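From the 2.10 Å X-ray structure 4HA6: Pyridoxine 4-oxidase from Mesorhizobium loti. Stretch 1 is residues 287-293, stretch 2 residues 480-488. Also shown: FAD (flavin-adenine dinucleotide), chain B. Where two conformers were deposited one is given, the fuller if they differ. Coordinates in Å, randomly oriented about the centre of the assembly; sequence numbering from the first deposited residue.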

# COMPACT_ATOMS: atom_id res chain seq x y z
N ARG A 287 6.75 14.91 4.27
CA ARG A 287 6.55 15.41 2.91
C ARG A 287 6.68 14.26 1.89
O ARG A 287 6.91 13.12 2.29
CB ARG A 287 7.55 16.54 2.61
CG ARG A 287 7.36 17.76 3.52
CD ARG A 287 7.98 19.04 2.93
NE ARG A 287 7.34 19.40 1.66
CZ ARG A 287 6.14 19.98 1.57
NH1 ARG A 287 5.44 20.27 2.66
NH2 ARG A 287 5.64 20.26 0.37
N ASN A 288 6.52 14.56 0.59
CA ASN A 288 6.61 13.53 -0.46
C ASN A 288 5.48 12.49 -0.33
O ASN A 288 5.58 11.39 -0.89
CB ASN A 288 8.01 12.84 -0.45
CG ASN A 288 8.24 11.83 -1.61
OD1 ASN A 288 8.52 10.62 -1.40
ND2 ASN A 288 8.14 12.33 -2.84
N LEU A 289 4.40 12.83 0.39
CA LEU A 289 3.29 11.88 0.56
C LEU A 289 2.62 11.57 -0.78
O LEU A 289 2.19 12.49 -1.49
CB LEU A 289 2.23 12.40 1.54
CG LEU A 289 0.90 11.61 1.54
CD1 LEU A 289 1.11 10.23 2.13
CD2 LEU A 289 -0.25 12.32 2.28
N GLN A 290 2.52 10.28 -1.10
CA GLN A 290 1.85 9.84 -2.33
C GLN A 290 0.76 8.81 -2.03
O GLN A 290 0.83 8.11 -1.03
CB GLN A 290 2.87 9.21 -3.29
CG GLN A 290 3.92 10.19 -3.77
CD GLN A 290 5.16 9.47 -4.25
OE1 GLN A 290 5.14 8.77 -5.27
NE2 GLN A 290 6.25 9.59 -3.48
N ASP A 291 -0.20 8.69 -2.94
CA ASP A 291 -1.24 7.66 -2.83
C ASP A 291 -1.81 7.44 -4.23
O ASP A 291 -1.62 8.27 -5.12
CB ASP A 291 -2.33 8.11 -1.85
CG ASP A 291 -3.47 7.08 -1.70
OD1 ASP A 291 -3.22 5.85 -1.82
OD2 ASP A 291 -4.62 7.52 -1.46
N HIS A 292 -2.46 6.29 -4.43
CA HIS A 292 -3.14 6.02 -5.71
C HIS A 292 -4.60 6.39 -5.53
O HIS A 292 -5.14 6.27 -4.43
CB HIS A 292 -3.05 4.54 -6.08
CG HIS A 292 -1.78 4.13 -6.75
ND1 HIS A 292 -1.03 3.05 -6.31
CD2 HIS A 292 -1.13 4.61 -7.84
CE1 HIS A 292 0.03 2.91 -7.09
NE2 HIS A 292 -0.01 3.84 -8.03
N LEU A 293 -5.23 6.84 -6.62
CA LEU A 293 -6.68 7.03 -6.67
C LEU A 293 -7.32 6.03 -7.64
O LEU A 293 -6.69 5.60 -8.62
CB LEU A 293 -7.02 8.45 -7.14
CG LEU A 293 -6.73 9.57 -6.16
CD1 LEU A 293 -6.80 10.92 -6.86
CD2 LEU A 293 -7.74 9.50 -5.01
PA FAD B . 1.16 -1.26 8.09
O1A FAD B . 1.01 -2.67 7.52
O2A FAD B . -0.03 -0.34 8.04
O5B FAD B . 1.65 -1.43 9.62
C5B FAD B . 1.69 -0.37 10.58
C4B FAD B . 1.55 -1.06 11.93
O4B FAD B . 2.17 -0.30 12.98
C3B FAD B . 0.09 -1.21 12.31
O3B FAD B . -0.07 -2.56 12.79
C2B FAD B . -0.14 -0.19 13.42
O2B FAD B . -1.14 -0.63 14.35
C1B FAD B . 1.25 -0.09 14.06
N9A FAD B . 1.57 1.23 14.68
C8A FAD B . 1.33 2.45 14.15
N7A FAD B . 1.79 3.42 14.99
C5A FAD B . 2.34 2.83 16.07
C6A FAD B . 3.02 3.28 17.32
N6A FAD B . 3.20 4.61 17.58
N1A FAD B . 3.45 2.32 18.18
C2A FAD B . 3.29 1.00 17.93
N3A FAD B . 2.69 0.54 16.81
C4A FAD B . 2.20 1.38 15.85
N1 FAD B . -1.68 -3.45 -0.95
C2 FAD B . -1.53 -4.35 -1.93
O2 FAD B . -0.39 -4.51 -2.42
N3 FAD B . -2.56 -5.06 -2.43
C4 FAD B . -3.81 -4.93 -1.96
O4 FAD B . -4.77 -5.59 -2.44
C4X FAD B . -4.05 -3.95 -0.87
N5 FAD B . -5.28 -3.75 -0.35
C5X FAD B . -5.47 -2.86 0.66
C6 FAD B . -6.74 -2.66 1.20
C7 FAD B . -6.94 -1.76 2.23
C7M FAD B . -8.32 -1.56 2.81
C8 FAD B . -5.78 -1.00 2.78
C8M FAD B . -6.00 -0.01 3.90
C9 FAD B . -4.50 -1.19 2.25
C9A FAD B . -4.32 -2.09 1.21
N10 FAD B . -3.04 -2.29 0.66
C10 FAD B . -2.88 -3.21 -0.38
C1' FAD B . -1.89 -1.53 1.18
C2' FAD B . -0.97 -2.37 2.05
O2' FAD B . -1.74 -3.14 2.99
C3' FAD B . -0.05 -1.39 2.79
O3' FAD B . 0.56 -0.52 1.82
C4' FAD B . 1.02 -2.12 3.58
O4' FAD B . 0.36 -3.02 4.49
C5' FAD B . 1.92 -1.15 4.34
O5' FAD B . 2.59 -1.87 5.37
P FAD B . 3.50 -1.08 6.43
O1P FAD B . 4.40 -2.05 7.18
O2P FAD B . 4.11 0.14 5.76
O3P FAD B . 2.40 -0.48 7.43
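Stretch 2, residues 480-488: IMPNLTAGP

The side-chain amide of Q290 does the work that a neighbouring backbone would do in a sheet. It hydrogen-bonds to stretch 2 at both ends. L484 N donates to Q290 OE1 at 3.1 Å, and Q290 NE2 donates to P482 O at 3.1 Å. Both hydrogen bonds are close to straight, with angles of 164° and 157° at the hydrogen. Q290 NE2 also donates to N288 O within its own stretch, at 3.2 Å, which helps to fix the amide in place.

Stretch 2 has no regular helix or strand. It is a loop of mostly extended residues, with helical backbone angles at I480, P482 and A486. The two stretches run in the same general direction: N288 lies nearest P482 and Q290 nearest L484. N288 CA is 7.9 Å from P482 CA and Q290 CA is 6.9 Å from L484 CA, so side chains fill the gap.

L484 points toward stretch 1 and fits between Q290 and H292. Its CD2 lies 3.7 Å from Q290 CB and 3.5 Å from D291 O. Its CG sits over one face of the H292 ring, 3.6 Å from the ring centroid, in a CH-pi contact. The chi angles of L484 lie between the usual wells.

Beyond L484 the backbone bends around the imidazole. T485 O and G487 O lie at the ring edge, with H292 CE1 3.2 Å from T485 O and 3.3 Å from G487 O. The CA-to-CB bond of T485 points away, and T485 OG1 donates a hydrogen bond to G487 O at 3.0 Å. N483 turns the end of its side chain away too; its ND2 donates to L484 O at 3.1 Å.

P488 leaves stretch 1 and reaches the flavin, with its CB 3.1 Å from FAD O2. The contact is small, burying 367 Å² in all.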

# COMPACT_ATOMS: atom_id res chain seq x y z
N ILE A 480 9.37 4.95 3.34
CA ILE A 480 10.65 5.24 2.66
C ILE A 480 10.58 5.27 1.13
O ILE A 480 11.51 5.78 0.48
CB ILE A 480 11.80 4.31 3.10
CG1 ILE A 480 11.59 2.88 2.57
CG2 ILE A 480 12.04 4.40 4.62
CD1 ILE A 480 12.39 2.60 1.29
N MET A 481 9.49 4.73 0.55
CA MET A 481 9.35 4.65 -0.91
C MET A 481 9.57 6.00 -1.57
O MET A 481 8.82 6.95 -1.29
CB MET A 481 7.96 4.12 -1.29
CG MET A 481 7.67 2.72 -0.72
SD MET A 481 5.99 2.11 -1.05
CE MET A 481 6.02 2.07 -2.87
N PRO A 482 10.60 6.11 -2.42
CA PRO A 482 10.81 7.36 -3.16
C PRO A 482 9.60 7.69 -4.02
O PRO A 482 9.18 8.85 -4.09
CB PRO A 482 12.03 7.05 -4.05
CG PRO A 482 12.81 5.99 -3.23
CD PRO A 482 11.70 5.15 -2.62
N ASN A 483 9.04 6.66 -4.64
CA ASN A 483 7.84 6.81 -5.45
C ASN A 483 7.01 5.53 -5.44
O ASN A 483 7.52 4.43 -5.27
CB ASN A 483 8.19 7.19 -6.89
CG ASN A 483 9.20 6.23 -7.51
OD1 ASN A 483 10.39 6.51 -7.55
ND2 ASN A 483 8.72 5.08 -7.97
N LEU A 484 5.71 5.72 -5.62
CA LEU A 484 4.75 4.66 -5.85
C LEU A 484 5.21 3.69 -6.94
O LEU A 484 5.75 4.12 -7.97
CB LEU A 484 3.47 5.32 -6.33
CG LEU A 484 2.11 5.25 -5.62
CD1 LEU A 484 2.16 4.64 -4.23
CD2 LEU A 484 1.47 6.64 -5.60
N THR A 485 4.99 2.39 -6.73
CA THR A 485 5.03 1.42 -7.84
C THR A 485 3.79 1.66 -8.68
O THR A 485 2.92 2.42 -8.27
CB THR A 485 5.02 -0.01 -7.33
OG1 THR A 485 3.92 -0.18 -6.43
CG2 THR A 485 6.32 -0.28 -6.58
N ALA A 486 3.70 1.01 -9.84
CA ALA A 486 2.54 1.24 -10.72
C ALA A 486 1.20 0.82 -10.11
O ALA A 486 0.16 1.42 -10.40
CB ALA A 486 2.75 0.56 -12.09
N GLY A 487 1.22 -0.23 -9.29
CA GLY A 487 -0.00 -0.80 -8.75
C GLY A 487 0.11 -0.94 -7.23
O GLY A 487 0.92 -0.26 -6.61
N PRO A 488 -0.69 -1.83 -6.64
CA PRO A 488 -0.68 -2.00 -5.19
C PRO A 488 0.74 -2.23 -4.63
O PRO A 488 1.56 -2.93 -5.25
CB PRO A 488 -1.59 -3.23 -5.00
CG PRO A 488 -2.55 -3.15 -6.14
CD PRO A 488 -1.70 -2.68 -7.30